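Side-chain contacts in hypothetical protein (Pseudomonas aeruginosa, PDB 2H9F), which probably catalyses the isomerisation of methylaconitate: residues R35-G38 against E39-R43; M214-A217 against G218-V222; I229-R232 against G233-R237; I325-A328 against A329-G333; A363-N367 against G368-V372. One frame throughout, in Å; residues are numbered along the deposited sequence.

Interaction 1 (R35-G38 against E39-R43)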
loop_
_atom_site.group_PDB
_atom_site.type_symbol
_atom_site.label_atom_id
_atom_site.label_comp_id
_atom_site.label_asym_id
_atom_site.label_seq_id
_atom_site.Cartn_x
_atom_site.Cartn_y
_atom_site.Cartn_z
ATOM N N ARG A 35 6.461 10.017 -25.058
ATOM C CA ARG A 35 5.214 10.471 -25.677
ATOM C C ARG A 35 4.776 9.559 -26.809
ATOM O O ARG A 35 3.789 9.833 -27.492
ATOM C CB ARG A 35 5.355 11.896 -26.201
ATOM C CG ARG A 35 5.501 12.933 -25.143
ATOM C CD ARG A 35 5.547 14.308 -25.768
ATOM N NE ARG A 35 6.162 15.186 -24.813
ATOM C CZ ARG A 35 7.088 16.096 -25.082
ATOM N NH1 ARG A 35 7.540 16.311 -26.323
ATOM N NH2 ARG A 35 7.584 16.788 -24.062
ATOM N N VAL A 36 5.531 8.492 -27.021
ATOM C CA VAL A 36 5.036 7.385 -27.805
ATOM C C VAL A 36 5.179 6.102 -27.002
ATOM O O VAL A 36 6.044 6.003 -26.129
ATOM C CB VAL A 36 5.815 7.263 -29.124
ATOM C CG1 VAL A 36 5.559 8.481 -29.999
ATOM C CG2 VAL A 36 7.320 7.067 -28.855
ATOM N N PRO A 37 4.397 5.080 -27.351
ATOM C CA PRO A 37 4.592 3.840 -26.651
ATOM C C PRO A 37 5.985 3.313 -26.877
ATOM O O PRO A 37 6.568 3.520 -27.941
ATOM C CB PRO A 37 3.558 2.913 -27.271
ATOM C CG PRO A 37 2.624 3.767 -28.017
ATOM C CD PRO A 37 3.373 4.976 -28.400
ATOM N N GLY A 38 6.540 2.643 -25.890
ATOM C CA GLY A 38 7.888 2.112 -26.036
ATOM C C GLY A 38 8.534 1.753 -24.716
ATOM O O GLY A 38 7.948 1.847 -23.669
ATOM N N GLU A 39 9.781 1.339 -24.791
ATOM C CA GLU A 39 10.547 0.964 -23.622
ATOM C C GLU A 39 10.748 2.150 -22.658
ATOM O O GLU A 39 10.599 1.965 -21.464
ATOM C CB GLU A 39 11.864 0.302 -24.079
ATOM C CG GLU A 39 12.884 -0.116 -22.961
ATOM C CD GLU A 39 12.498 -1.361 -22.093
ATOM O OE1 GLU A 39 11.655 -2.201 -22.557
ATOM O OE2 GLU A 39 13.059 -1.466 -20.946
ATOM N N ALA A 40 11.007 3.369 -23.148
ATOM C CA ALA A 40 11.208 4.520 -22.253
ATOM C C ALA A 40 9.979 4.749 -21.406
ATOM O O ALA A 40 10.047 5.000 -20.199
ATOM C CB ALA A 40 11.545 5.752 -23.041
ATOM N N ARG A 41 8.817 4.684 -22.036
ATOM C CA ARG A 41 7.570 4.965 -21.327
ATOM C C ARG A 41 7.345 3.929 -20.208
ATOM O O ARG A 41 6.966 4.240 -19.070
ATOM C CB ARG A 41 6.397 4.950 -22.332
ATOM C CG ARG A 41 5.072 5.109 -21.627
ATOM C CD ARG A 41 3.894 5.023 -22.567
ATOM N NE ARG A 41 3.780 6.250 -23.328
ATOM C CZ ARG A 41 2.899 6.454 -24.304
ATOM N NH1 ARG A 41 1.992 5.532 -24.624
ATOM N NH2 ARG A 41 2.895 7.624 -24.912
ATOM N N ASP A 42 7.559 2.679 -20.566
ATOM C CA ASP A 42 7.366 1.527 -19.671
ATOM C C ASP A 42 8.300 1.688 -18.484
ATOM O O ASP A 42 7.846 1.646 -17.328
ATOM C CB ASP A 42 7.633 0.222 -20.483
ATOM C CG ASP A 42 6.431 -0.201 -21.353
ATOM O OD1 ASP A 42 5.495 0.605 -21.531
ATOM O OD2 ASP A 42 6.451 -1.345 -21.871
ATOM N N ARG A 43 9.581 1.976 -18.755
ATOM C CA ARG A 43 10.601 2.226 -17.707
ATOM C C ARG A 43 10.188 3.377 -16.800
ATOM O O ARG A 43 10.295 3.307 -15.533
ATOM C CB ARG A 43 11.961 2.574 -18.359
ATOM C CG ARG A 43 12.557 1.519 -19.266
ATOM C CD ARG A 43 14.054 1.759 -19.609
ATOM N NE ARG A 43 14.306 2.871 -20.541
ATOM C CZ ARG A 43 14.674 2.720 -21.817
ATOM N NH1 ARG A 43 14.830 1.512 -22.330
ATOM N NH2 ARG A 43 14.869 3.770 -22.599
HETATM O O HOH W 1 8.488 5.306 -24.980
HETATM O O HOH W 2 4.511 1.726 -23.959
#
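Glu-39 follows Gly-38 directly as helix 39-49 begins, and its CB lies 3.7 Å from Gly-38 C. Arg-41 carries most of the contact. Its chain is extended as far as CD and then bends (chi3 -75°), which lays the guanidinium back along residues 35-37. One face of this flat group is covered by Val-36 C and Pro-37 N, the latter 3.7 Å from Arg-41 CZ, while NH1 runs beside the proline ring. Arg-41 NE is held by Cys-34 O, so a long, flat, multi-donor side chain suits the place. The motif is a helix N-terminus with Gly-38 as N-cap, at backbone angles that in practice belong to glycine. A water bridges Val-36 O to the backbone N of Arg-41. Asp-42 N closes the first turn onto Gly-38 O (3.2 Å, N-H...O angle 163°). Asp-42 OD1 accepts from a second water at 2.8 Å, and this water in turn accepts from Gly-38 N. Asp-42 OD1 also accepts from Trp-101 NE1. Arg-43 continues the helix, its backbone N bonding Glu-39 O at 2.9 Å.

Interaction 2 (M214-A217 against G218-V222)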
loop_
_atom_site.group_PDB
_atom_site.type_symbol
_atom_site.label_atom_id
_atom_site.label_comp_id
_atom_site.label_asym_id
_atom_site.label_seq_id
_atom_site.Cartn_x
_atom_site.Cartn_y
_atom_site.Cartn_z
HETATM N N MSE A 214 -30.176 -18.061 -17.978
HETATM C CA MSE A 214 -28.760 -18.292 -18.144
HETATM C C MSE A 214 -28.293 -17.278 -19.192
HETATM O O MSE A 214 -28.696 -17.343 -20.345
HETATM C CB MSE A 214 -28.525 -19.733 -18.588
HETATM C CG MSE A 214 -28.717 -20.737 -17.458
HETATM SE SE MSE A 214 -28.878 -22.537 -18.027
HETATM C CE MSE A 214 -30.806 -22.509 -18.537
ATOM N N ILE A 215 -27.512 -16.303 -18.743
ATOM C CA ILE A 215 -27.125 -15.154 -19.531
ATOM C C ILE A 215 -25.589 -14.984 -19.517
ATOM O O ILE A 215 -24.930 -15.116 -18.488
ATOM C CB ILE A 215 -27.862 -13.856 -19.023
ATOM C CG1 ILE A 215 -27.585 -12.667 -19.955
ATOM C CG2 ILE A 215 -27.493 -13.521 -17.617
ATOM C CD1 ILE A 215 -28.514 -11.479 -19.791
ATOM N N ASN A 216 -25.033 -14.706 -20.685
ATOM C CA ASN A 216 -23.626 -14.382 -20.819
ATOM C C ASN A 216 -23.497 -12.879 -21.068
ATOM O O ASN A 216 -23.552 -12.428 -22.196
ATOM C CB ASN A 216 -23.018 -15.211 -21.959
ATOM C CG ASN A 216 -21.533 -15.037 -22.075
ATOM O OD1 ASN A 216 -20.867 -14.503 -21.159
ATOM N ND2 ASN A 216 -20.988 -15.463 -23.212
ATOM N N ALA A 217 -23.385 -12.105 -19.994
ATOM C CA ALA A 217 -23.310 -10.644 -20.077
ATOM C C ALA A 217 -22.656 -10.201 -18.802
ATOM O O ALA A 217 -23.183 -10.467 -17.746
ATOM C CB ALA A 217 -24.698 -10.011 -20.189
ATOM N N GLY A 218 -21.495 -9.572 -18.902
ATOM C CA GLY A 218 -20.647 -9.311 -17.743
ATOM C C GLY A 218 -19.857 -10.566 -17.432
ATOM O O GLY A 218 -18.615 -10.587 -17.543
ATOM N N ILE A 219 -20.591 -11.609 -17.047
ATOM C CA ILE A 219 -20.028 -12.911 -16.738
ATOM C C ILE A 219 -21.157 -13.917 -16.952
ATOM O O ILE A 219 -22.301 -13.580 -16.742
ATOM C CB ILE A 219 -19.490 -12.937 -15.296
ATOM C CG1 ILE A 219 -18.613 -14.172 -15.072
ATOM C CG2 ILE A 219 -20.593 -12.897 -14.278
ATOM C CD1 ILE A 219 -17.587 -14.000 -13.932
ATOM N N PRO A 220 -20.852 -15.135 -17.423
ATOM C CA PRO A 220 -21.907 -16.151 -17.482
ATOM C C PRO A 220 -22.536 -16.345 -16.100
ATOM O O PRO A 220 -21.820 -16.586 -15.134
ATOM C CB PRO A 220 -21.154 -17.394 -17.939
ATOM C CG PRO A 220 -20.069 -16.825 -18.798
ATOM C CD PRO A 220 -19.587 -15.680 -17.902
ATOM N N THR A 221 -23.847 -16.140 -16.014
ATOM C CA THR A 221 -24.577 -16.229 -14.785
ATOM C C THR A 221 -25.849 -17.058 -14.974
ATOM O O THR A 221 -26.569 -16.926 -15.976
ATOM C CB THR A 221 -24.966 -14.795 -14.261
ATOM O OG1 THR A 221 -23.813 -13.939 -14.290
ATOM C CG2 THR A 221 -25.521 -14.852 -12.846
ATOM N N VAL A 222 -26.083 -17.942 -14.017
ATOM C CA VAL A 222 -27.325 -18.672 -13.883
ATOM C C VAL A 222 -28.185 -17.997 -12.828
ATOM O O VAL A 222 -27.812 -17.930 -11.649
ATOM C CB VAL A 222 -27.085 -20.136 -13.452
ATOM C CG1 VAL A 222 -28.384 -20.883 -13.519
ATOM C CG2 VAL A 222 -26.029 -20.813 -14.356
#
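Ile-215 and Thr-221 pair across a tight beta hairpin, a largely buried contact in which strand 208-216 turns back into strand 220-225. Two backbone bonds join them: Ile-215 N to Thr-221 O at 3.0 Å, and Thr-221 N to Ile-215 O at 2.9 Å. At the tip, Gly-218 (phi 81°, psi -65°) is the central residue of a classic gamma turn, closed by a weak bond from Ile-219 N to Ala-217 O (2.9 Å). Glycine accepts this positive phi without strain. The tightness has a price, since the buried Ala-217 N has no partner in the model. Ile-219, which flanks the turn, lies about 4 Å from a bound sulfate. The side of the hairpin that bears Ile-215 and Thr-221 faces helix 319-330, touching Ala-328 and Ala-324. This is consistent with the diaminopimelate epimerase-like fold to which PrpF proteins belong, in which strands wrap round a central helix. Thr-221 hides its hydroxyl there by donating to Ile-219 O from above the carbonyl plane (OG1 to O 2.9 Å). On the other side, Met-214, a selenomethionine, runs alongside Val-222, with Met-214 CG 4.0 Å from Val-222 CG1; the extended chi2 carries SE onward, and the bend at chi3 turns CE aside. Asn-216 points its CG anti to the backbone N (chi1 -174°), laying its amide beside the Pro-220 ring with Asn-216 OD1 3.4 Å from Pro-220 CG; its ND2 bonds Asp-188 O. The backbones of Pro-220 and Val-222 bond Lys-278, and that of Val-222 also Ala-280, joining the parallel strand 278-283.

Interaction 3 (I229-R232 against G233-R237); sequences IGYR and GTELR
Glu-235 reaches back to the peptides flanking Arg-232, its carboxylate gripping two successive backbone N-H groups and so bracing an irregular turn in the loop between strand 220-225 and helix 238-241. Of the hydrogen bonds, the one from Arg-232 N to Glu-235 OE2 is 3.0 Å long and nearly straight (N-H...O 162°), and it uses the syn lone pair. Gly-233 N meets the other oxygen, Glu-235 OE1, at 2.8 Å, also from the syn side but 15° out of the carboxylate plane. With one donor on each oxygen the group cannot easily rotate, and the two N-H dipoles would probably favour its charged form. A bend at chi2 (81°) curls the Glu-235 chain far enough back to make this grip, and the positive phi of Gly-233, easy for glycine, turns the chain on toward Glu-235. The Arg-306 guanidinium bonds the backbone O atoms of Thr-234 and Glu-235, tying the second half of the turn to strand 303-309, while the Tyr-231 hydroxyl bonds Gln-246 OE1. The packing of Tyr-231 on Glu-235 is one of edge against plate. Tyr-231 CD2 lies 3.5 Å from Glu-235 CD, near the plane of the ring, so the faintly positive rim of the ring meets the anion. Tyr-231 also packs on Phe-250 and Phe-281. In a further van der Waals contact, Arg-232 CG lies 3.3 Å from Thr-234 OG1. At the edge of the arginine's guanidinium, in its plane, a water accepts from Arg-232 NE at 3.0 Å and hydrogen-bonds Thr-234 OG1 at 3.1 Å.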
loop_
_atom_site.group_PDB
_atom_site.type_symbol
_atom_site.label_atom_id
_atom_site.label_comp_id
_atom_site.label_asym_id
_atom_site.label_seq_id
_atom_site.Cartn_x
_atom_site.Cartn_y
_atom_site.Cartn_z
ATOM N N ILE A 229 -36.579 -21.984 -5.259
ATOM C CA ILE A 229 -35.511 -22.811 -4.718
ATOM C C ILE A 229 -35.500 -22.782 -3.200
ATOM O O ILE A 229 -34.572 -23.289 -2.586
ATOM C CB ILE A 229 -34.128 -22.396 -5.239
ATOM C CG1 ILE A 229 -33.771 -20.980 -4.777
ATOM C CG2 ILE A 229 -34.072 -22.544 -6.768
ATOM C CD1 ILE A 229 -32.315 -20.675 -4.948
ATOM N N GLY A 230 -36.503 -22.144 -2.608
ATOM C CA GLY A 230 -36.766 -22.274 -1.190
ATOM C C GLY A 230 -36.260 -21.144 -0.353
ATOM O O GLY A 230 -36.129 -21.295 0.848
ATOM N N TYR A 231 -35.959 -20.026 -0.995
ATOM C CA TYR A 231 -35.424 -18.857 -0.325
ATOM C C TYR A 231 -36.350 -17.663 -0.478
ATOM O O TYR A 231 -37.227 -17.605 -1.327
ATOM C CB TYR A 231 -34.008 -18.511 -0.833
ATOM C CG TYR A 231 -32.977 -19.529 -0.406
ATOM C CD1 TYR A 231 -32.891 -20.758 -1.041
ATOM C CD2 TYR A 231 -32.137 -19.299 0.672
ATOM C CE1 TYR A 231 -31.966 -21.719 -0.640
ATOM C CE2 TYR A 231 -31.204 -20.258 1.081
ATOM C CZ TYR A 231 -31.133 -21.466 0.423
ATOM O OH TYR A 231 -30.236 -22.430 0.824
ATOM N N ARG A 232 -36.105 -16.696 0.377
ATOM C CA ARG A 232 -36.931 -15.534 0.533
ATOM C C ARG A 232 -36.354 -14.417 -0.317
ATOM O O ARG A 232 -37.079 -13.553 -0.785
ATOM C CB ARG A 232 -36.899 -15.181 2.006
ATOM C CG ARG A 232 -37.512 -13.923 2.348
ATOM C CD ARG A 232 -38.954 -14.022 2.367
ATOM N NE ARG A 232 -39.442 -12.954 3.236
ATOM C CZ ARG A 232 -40.674 -12.474 3.189
ATOM N NH1 ARG A 232 -41.593 -13.008 2.370
ATOM N NH2 ARG A 232 -40.972 -11.457 3.986
ATOM N N GLY A 233 -35.043 -14.436 -0.509
ATOM C CA GLY A 233 -34.342 -13.447 -1.335
ATOM C C GLY A 233 -33.646 -12.371 -0.540
ATOM O O GLY A 233 -32.916 -11.580 -1.108
ATOM N N THR A 234 -33.926 -12.333 0.767
ATOM C CA THR A 234 -33.379 -11.371 1.718
ATOM C C THR A 234 -32.198 -11.939 2.530
ATOM O O THR A 234 -31.546 -11.212 3.272
ATOM C CB THR A 234 -34.476 -10.928 2.703
ATOM O OG1 THR A 234 -34.993 -12.069 3.388
ATOM C CG2 THR A 234 -35.608 -10.254 1.964
ATOM N N GLU A 235 -31.922 -13.228 2.379
ATOM C CA GLU A 235 -30.934 -13.904 3.201
ATOM C C GLU A 235 -29.570 -13.209 3.251
ATOM O O GLU A 235 -29.066 -12.711 2.230
ATOM C CB GLU A 235 -30.745 -15.328 2.702
ATOM C CG GLU A 235 -31.860 -16.316 3.084
ATOM C CD GLU A 235 -33.099 -16.266 2.197
ATOM O OE1 GLU A 235 -33.056 -15.570 1.150
ATOM O OE2 GLU A 235 -34.092 -16.955 2.570
ATOM N N LEU A 236 -28.963 -13.197 4.437
ATOM C CA LEU A 236 -27.611 -12.680 4.620
ATOM C C LEU A 236 -26.580 -13.818 4.680
ATOM O O LEU A 236 -26.917 -14.999 4.622
ATOM C CB LEU A 236 -27.532 -11.857 5.905
ATOM C CG LEU A 236 -28.547 -10.731 6.052
ATOM C CD1 LEU A 236 -28.453 -10.170 7.461
ATOM C CD2 LEU A 236 -28.346 -9.648 4.972
ATOM N N ARG A 237 -25.310 -13.461 4.782
ATOM C CA ARG A 237 -24.272 -14.467 4.688
ATOM C C ARG A 237 -24.352 -15.505 5.785
ATOM O O ARG A 237 -24.230 -16.690 5.523
ATOM C CB ARG A 237 -22.910 -13.814 4.686
ATOM C CG ARG A 237 -22.585 -13.187 3.359
ATOM C CD ARG A 237 -21.146 -12.738 3.319
ATOM N NE ARG A 237 -20.887 -11.815 4.407
ATOM C CZ ARG A 237 -19.680 -11.504 4.879
ATOM N NH1 ARG A 237 -18.564 -12.012 4.352
ATOM N NH2 ARG A 237 -19.601 -10.651 5.886
HETATM O O HOH W 3 -37.582 -11.319 4.961
#

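Interaction 4 (I325-A328 against A329-G333)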
loop_
_atom_site.group_PDB
_atom_site.type_symbol
_atom_site.label_atom_id
_atom_site.label_comp_id
_atom_site.label_asym_id
_atom_site.label_seq_id
_atom_site.Cartn_x
_atom_site.Cartn_y
_atom_site.Cartn_z
ATOM N N ILE A 325 -26.813 -8.553 -14.005
ATOM C CA ILE A 325 -28.079 -8.192 -13.445
ATOM C C ILE A 325 -28.670 -7.086 -14.299
ATOM O O ILE A 325 -29.799 -7.185 -14.741
ATOM C CB ILE A 325 -27.949 -7.690 -11.972
ATOM C CG1 ILE A 325 -27.543 -8.820 -11.017
ATOM C CG2 ILE A 325 -29.256 -7.035 -11.482
ATOM C CD1 ILE A 325 -27.162 -8.348 -9.589
ATOM N N GLY A 326 -27.899 -6.024 -14.525
ATOM C CA GLY A 326 -28.389 -4.858 -15.248
ATOM C C GLY A 326 -28.809 -5.270 -16.634
ATOM O O GLY A 326 -29.839 -4.870 -17.116
ATOM N N THR A 327 -28.024 -6.110 -17.258
ATOM C CA THR A 327 -28.337 -6.553 -18.607
ATOM C C THR A 327 -29.632 -7.394 -18.616
ATOM O O THR A 327 -30.568 -7.113 -19.355
ATOM C CB THR A 327 -27.184 -7.325 -19.209
ATOM O OG1 THR A 327 -25.972 -6.582 -19.045
ATOM C CG2 THR A 327 -27.415 -7.565 -20.660
ATOM N N ALA A 328 -29.704 -8.380 -17.739
ATOM C CA ALA A 328 -30.872 -9.225 -17.665
ATOM C C ALA A 328 -32.128 -8.414 -17.298
ATOM O O ALA A 328 -33.239 -8.661 -17.834
ATOM C CB ALA A 328 -30.625 -10.391 -16.680
ATOM N N ALA A 329 -31.982 -7.429 -16.402
ATOM C CA ALA A 329 -33.115 -6.622 -16.035
ATOM C C ALA A 329 -33.673 -5.878 -17.247
ATOM O O ALA A 329 -34.892 -5.743 -17.405
ATOM C CB ALA A 329 -32.766 -5.645 -14.911
ATOM N N ALA A 330 -32.784 -5.417 -18.118
ATOM C CA ALA A 330 -33.176 -4.606 -19.268
ATOM C C ALA A 330 -33.882 -5.416 -20.373
ATOM O O ALA A 330 -34.575 -4.839 -21.222
ATOM C CB ALA A 330 -31.970 -3.883 -19.822
ATOM N N ILE A 331 -33.702 -6.740 -20.365
ATOM C CA ILE A 331 -34.197 -7.592 -21.438
ATOM C C ILE A 331 -35.525 -8.174 -20.959
ATOM O O ILE A 331 -35.572 -8.998 -20.052
ATOM C CB ILE A 331 -33.183 -8.674 -21.892
ATOM C CG1 ILE A 331 -31.987 -8.019 -22.590
ATOM C CG2 ILE A 331 -33.794 -9.644 -22.939
ATOM C CD1 ILE A 331 -30.814 -8.911 -22.788
ATOM N N PRO A 332 -36.625 -7.703 -21.547
ATOM C CA PRO A 332 -37.909 -8.093 -21.009
ATOM C C PRO A 332 -38.175 -9.569 -21.138
ATOM O O PRO A 332 -37.973 -10.152 -22.200
ATOM C CB PRO A 332 -38.903 -7.275 -21.832
ATOM C CG PRO A 332 -38.195 -6.838 -22.978
ATOM C CD PRO A 332 -36.771 -6.786 -22.688
ATOM N N GLY A 333 -38.613 -10.180 -20.053
ATOM C CA GLY A 333 -38.938 -11.608 -20.053
ATOM C C GLY A 333 -37.995 -12.458 -19.226
ATOM O O GLY A 333 -38.332 -13.588 -18.884
#
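Ile-325 O accepts from Ala-329 N at 2.8 Å, and Gly-326 O from Ala-330 N at 3.2 Å, the i to i+4 pattern of an alpha-helix. It then tightens, as Ile-331 N bonds Ala-328 O at 3.2 Å and keeps a weak bond to Thr-327 O. This is the C-terminal end of helix 319-330. Alanine suits positions 328 and 329, where a bare methyl lets Val-336, and at Ala-329 also Val-348, pack close to the helix. Side chains just beyond the helix meet its last carbonyls: Ala-328 O, already bonded by Ile-331 N, also takes Thr-334 OG1, and Ala-329 O takes Asn-337 ND2. Thr-327, within the helix, turns its OG1 back to Val-323 O, which satisfies the hydroxyl and leaves CG2 as an apolar surface. Ile-331 has CG1 anti to its carbonyl carbon (chi1 -68°). That setting brings Ile-331 CG1 back over the last turn, 3.6 Å from Thr-327 O, and puts Ile-331 CD1 4.2 Å from Thr-327 CG2. The helix end is wedged between several elements. Helix 335-339, which carries Val-336, also packs on Ile-325, and strand 347-352 meets Ile-325 through Phe-350. Phe-193 and Leu-198 close round Ile-331, Ala-217 touches Thr-327, and strand 369-386 sets Val-372 against Thr-327 and Trp-370 against Ile-331.

Interaction 5 (A363-N367 against G368-V372)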
loop_
_atom_site.group_PDB
_atom_site.type_symbol
_atom_site.label_atom_id
_atom_site.label_comp_id
_atom_site.label_asym_id
_atom_site.label_seq_id
_atom_site.Cartn_x
_atom_site.Cartn_y
_atom_site.Cartn_z
ATOM N N ALA A 363 -30.233 -2.841 -24.672
ATOM C CA ALA A 363 -30.054 -4.025 -25.494
ATOM C C ALA A 363 -31.055 -3.984 -26.648
ATOM O O ALA A 363 -32.111 -3.344 -26.547
ATOM C CB ALA A 363 -30.266 -5.278 -24.633
ATOM N N SER A 364 -30.716 -4.594 -27.771
ATOM C CA SER A 364 -31.656 -4.644 -28.863
ATOM C C SER A 364 -31.696 -6.029 -29.489
ATOM O O SER A 364 -30.771 -6.822 -29.335
ATOM C CB SER A 364 -31.358 -3.563 -29.891
ATOM O OG SER A 364 -30.295 -3.964 -30.698
ATOM N N GLN A 365 -32.795 -6.283 -30.192
ATOM C CA GLN A 365 -33.165 -7.592 -30.682
ATOM C C GLN A 365 -33.320 -7.568 -32.192
ATOM O O GLN A 365 -33.773 -6.608 -32.765
ATOM C CB GLN A 365 -34.471 -8.008 -30.053
ATOM C CG GLN A 365 -34.694 -9.470 -30.065
ATOM C CD GLN A 365 -36.017 -9.825 -29.472
ATOM O OE1 GLN A 365 -36.893 -8.967 -29.336
ATOM N NE2 GLN A 365 -36.172 -11.082 -29.084
ATOM N N ALA A 366 -32.893 -8.635 -32.830
ATOM C CA ALA A 366 -32.872 -8.731 -34.285
ATOM C C ALA A 366 -32.680 -10.223 -34.620
ATOM O O ALA A 366 -31.640 -10.831 -34.323
ATOM C CB ALA A 366 -31.767 -7.814 -34.930
ATOM N N ASN A 367 -33.761 -10.787 -35.180
ATOM C CA ASN A 367 -33.899 -12.216 -35.540
ATOM C C ASN A 367 -33.697 -13.164 -34.323
ATOM O O ASN A 367 -32.967 -14.165 -34.392
ATOM C CB ASN A 367 -33.017 -12.545 -36.761
ATOM C CG ASN A 367 -33.307 -11.609 -37.967
ATOM O OD1 ASN A 367 -34.348 -11.734 -38.628
ATOM N ND2 ASN A 367 -32.385 -10.674 -38.247
ATOM N N GLY A 368 -34.376 -12.812 -33.219
ATOM C CA GLY A 368 -34.290 -13.522 -31.937
ATOM C C GLY A 368 -33.066 -13.157 -31.093
ATOM O O GLY A 368 -33.037 -13.428 -29.870
ATOM N N GLU A 369 -32.076 -12.522 -31.744
ATOM C CA GLU A 369 -30.702 -12.392 -31.217
ATOM C C GLU A 369 -30.466 -11.040 -30.541
ATOM O O GLU A 369 -30.560 -9.995 -31.168
ATOM C CB GLU A 369 -29.716 -12.568 -32.370
ATOM C CG GLU A 369 -28.502 -13.434 -32.055
ATOM C CD GLU A 369 -27.501 -13.483 -33.244
ATOM O OE1 GLU A 369 -27.854 -14.033 -34.337
ATOM O OE2 GLU A 369 -26.367 -12.953 -33.077
ATOM N N TRP A 370 -30.140 -11.077 -29.263
ATOM C CA TRP A 370 -29.955 -9.878 -28.480
ATOM C C TRP A 370 -28.512 -9.358 -28.558
ATOM O O TRP A 370 -27.565 -10.147 -28.510
ATOM C CB TRP A 370 -30.310 -10.175 -27.031
ATOM C CG TRP A 370 -31.770 -10.325 -26.807
ATOM C CD1 TRP A 370 -32.470 -11.481 -26.741
ATOM C CD2 TRP A 370 -32.719 -9.277 -26.599
ATOM N NE1 TRP A 370 -33.800 -11.231 -26.523
ATOM C CE2 TRP A 370 -33.984 -9.885 -26.436
ATOM C CE3 TRP A 370 -32.623 -7.891 -26.533
ATOM C CZ2 TRP A 370 -35.140 -9.155 -26.199
ATOM C CZ3 TRP A 370 -33.759 -7.170 -26.309
ATOM C CH2 TRP A 370 -35.015 -7.800 -26.166
ATOM N N THR A 371 -28.367 -8.035 -28.654
ATOM C CA THR A 371 -27.087 -7.333 -28.571
ATOM C C THR A 371 -27.148 -6.292 -27.464
ATOM O O THR A 371 -28.097 -5.511 -27.417
ATOM C CB THR A 371 -26.848 -6.591 -29.867
ATOM O OG1 THR A 371 -26.818 -7.547 -30.920
ATOM C CG2 THR A 371 -25.528 -5.867 -29.862
ATOM N N VAL A 372 -26.141 -6.260 -26.597
ATOM C CA VAL A 372 -26.089 -5.260 -25.522
ATOM C C VAL A 372 -25.425 -4.024 -26.094
ATOM O O VAL A 372 -24.339 -4.098 -26.640
ATOM C CB VAL A 372 -25.307 -5.724 -24.290
ATOM C CG1 VAL A 372 -25.311 -4.624 -23.179
ATOM C CG2 VAL A 372 -25.872 -7.037 -23.760
#
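Ser-364 N donates to Thr-371 O at 2.8 Å, and Thr-371 N returns an equally short bond to Ser-364 O, a hydrogen-bonded pair of the antiparallel hairpin. A second hydrogen-bonded pair, Ala-366 with Glu-369, is longer: Glu-369 N lies 3.1 Å from Ala-366 O and comes from above the carbonyl plane. Between them Asn-367 and Gly-368 form a type I' turn. Both have positive phi, and Asn-Gly is the classic sequence for this turn because asparagine tolerates a left-handed conformation well and glycine tolerates it best. The side chains that carry the contact are Gln-365 and Trp-370, a non-hydrogen-bonded pair. A chi1 of -158° and an extended chain beyond CG lay Gln-365 flat over the indole. Gln-365 CB stands 3.8 Å above the centroid of the six-membered ring of Trp-370 in a CH-pi contact. The amide stacks on the ring, planes 20° apart, with Gln-365 CD 3.5 Å from Trp-370 CZ2. Ala-363 CB, small enough to fit beside the ring, lies 4.0 Å from Trp-370 CE3. The Phe-193 ring meets Trp-370 at about 75°, and Ala-363, with Trp-370, packs on Ile-331 at the end of helix 319-330.

Overall arrangement
Interactions 2, 4 and 5 form one cluster with the end of helix 319-330 in the middle: the centre of interaction 4 is 11 Å from that of interaction 2 and 12 Å from that of interaction 5. Thr-327 CG2 joins all three, packing 3.7 Å from Ala-217 CB and 3.5 Å from Val-372 CG2. Ile-331 CG2 also presses on Trp-370 CE2, at 3.5 Å. Interaction 3 follows the hairpin of interaction 2 along the chain, its centre 20 Å away and its nearest atoms about 9 Å. Interaction 1 stands apart, its centre 38 to 51 Å from the others. The sulfate beside interaction 2 possibly marks a pocket.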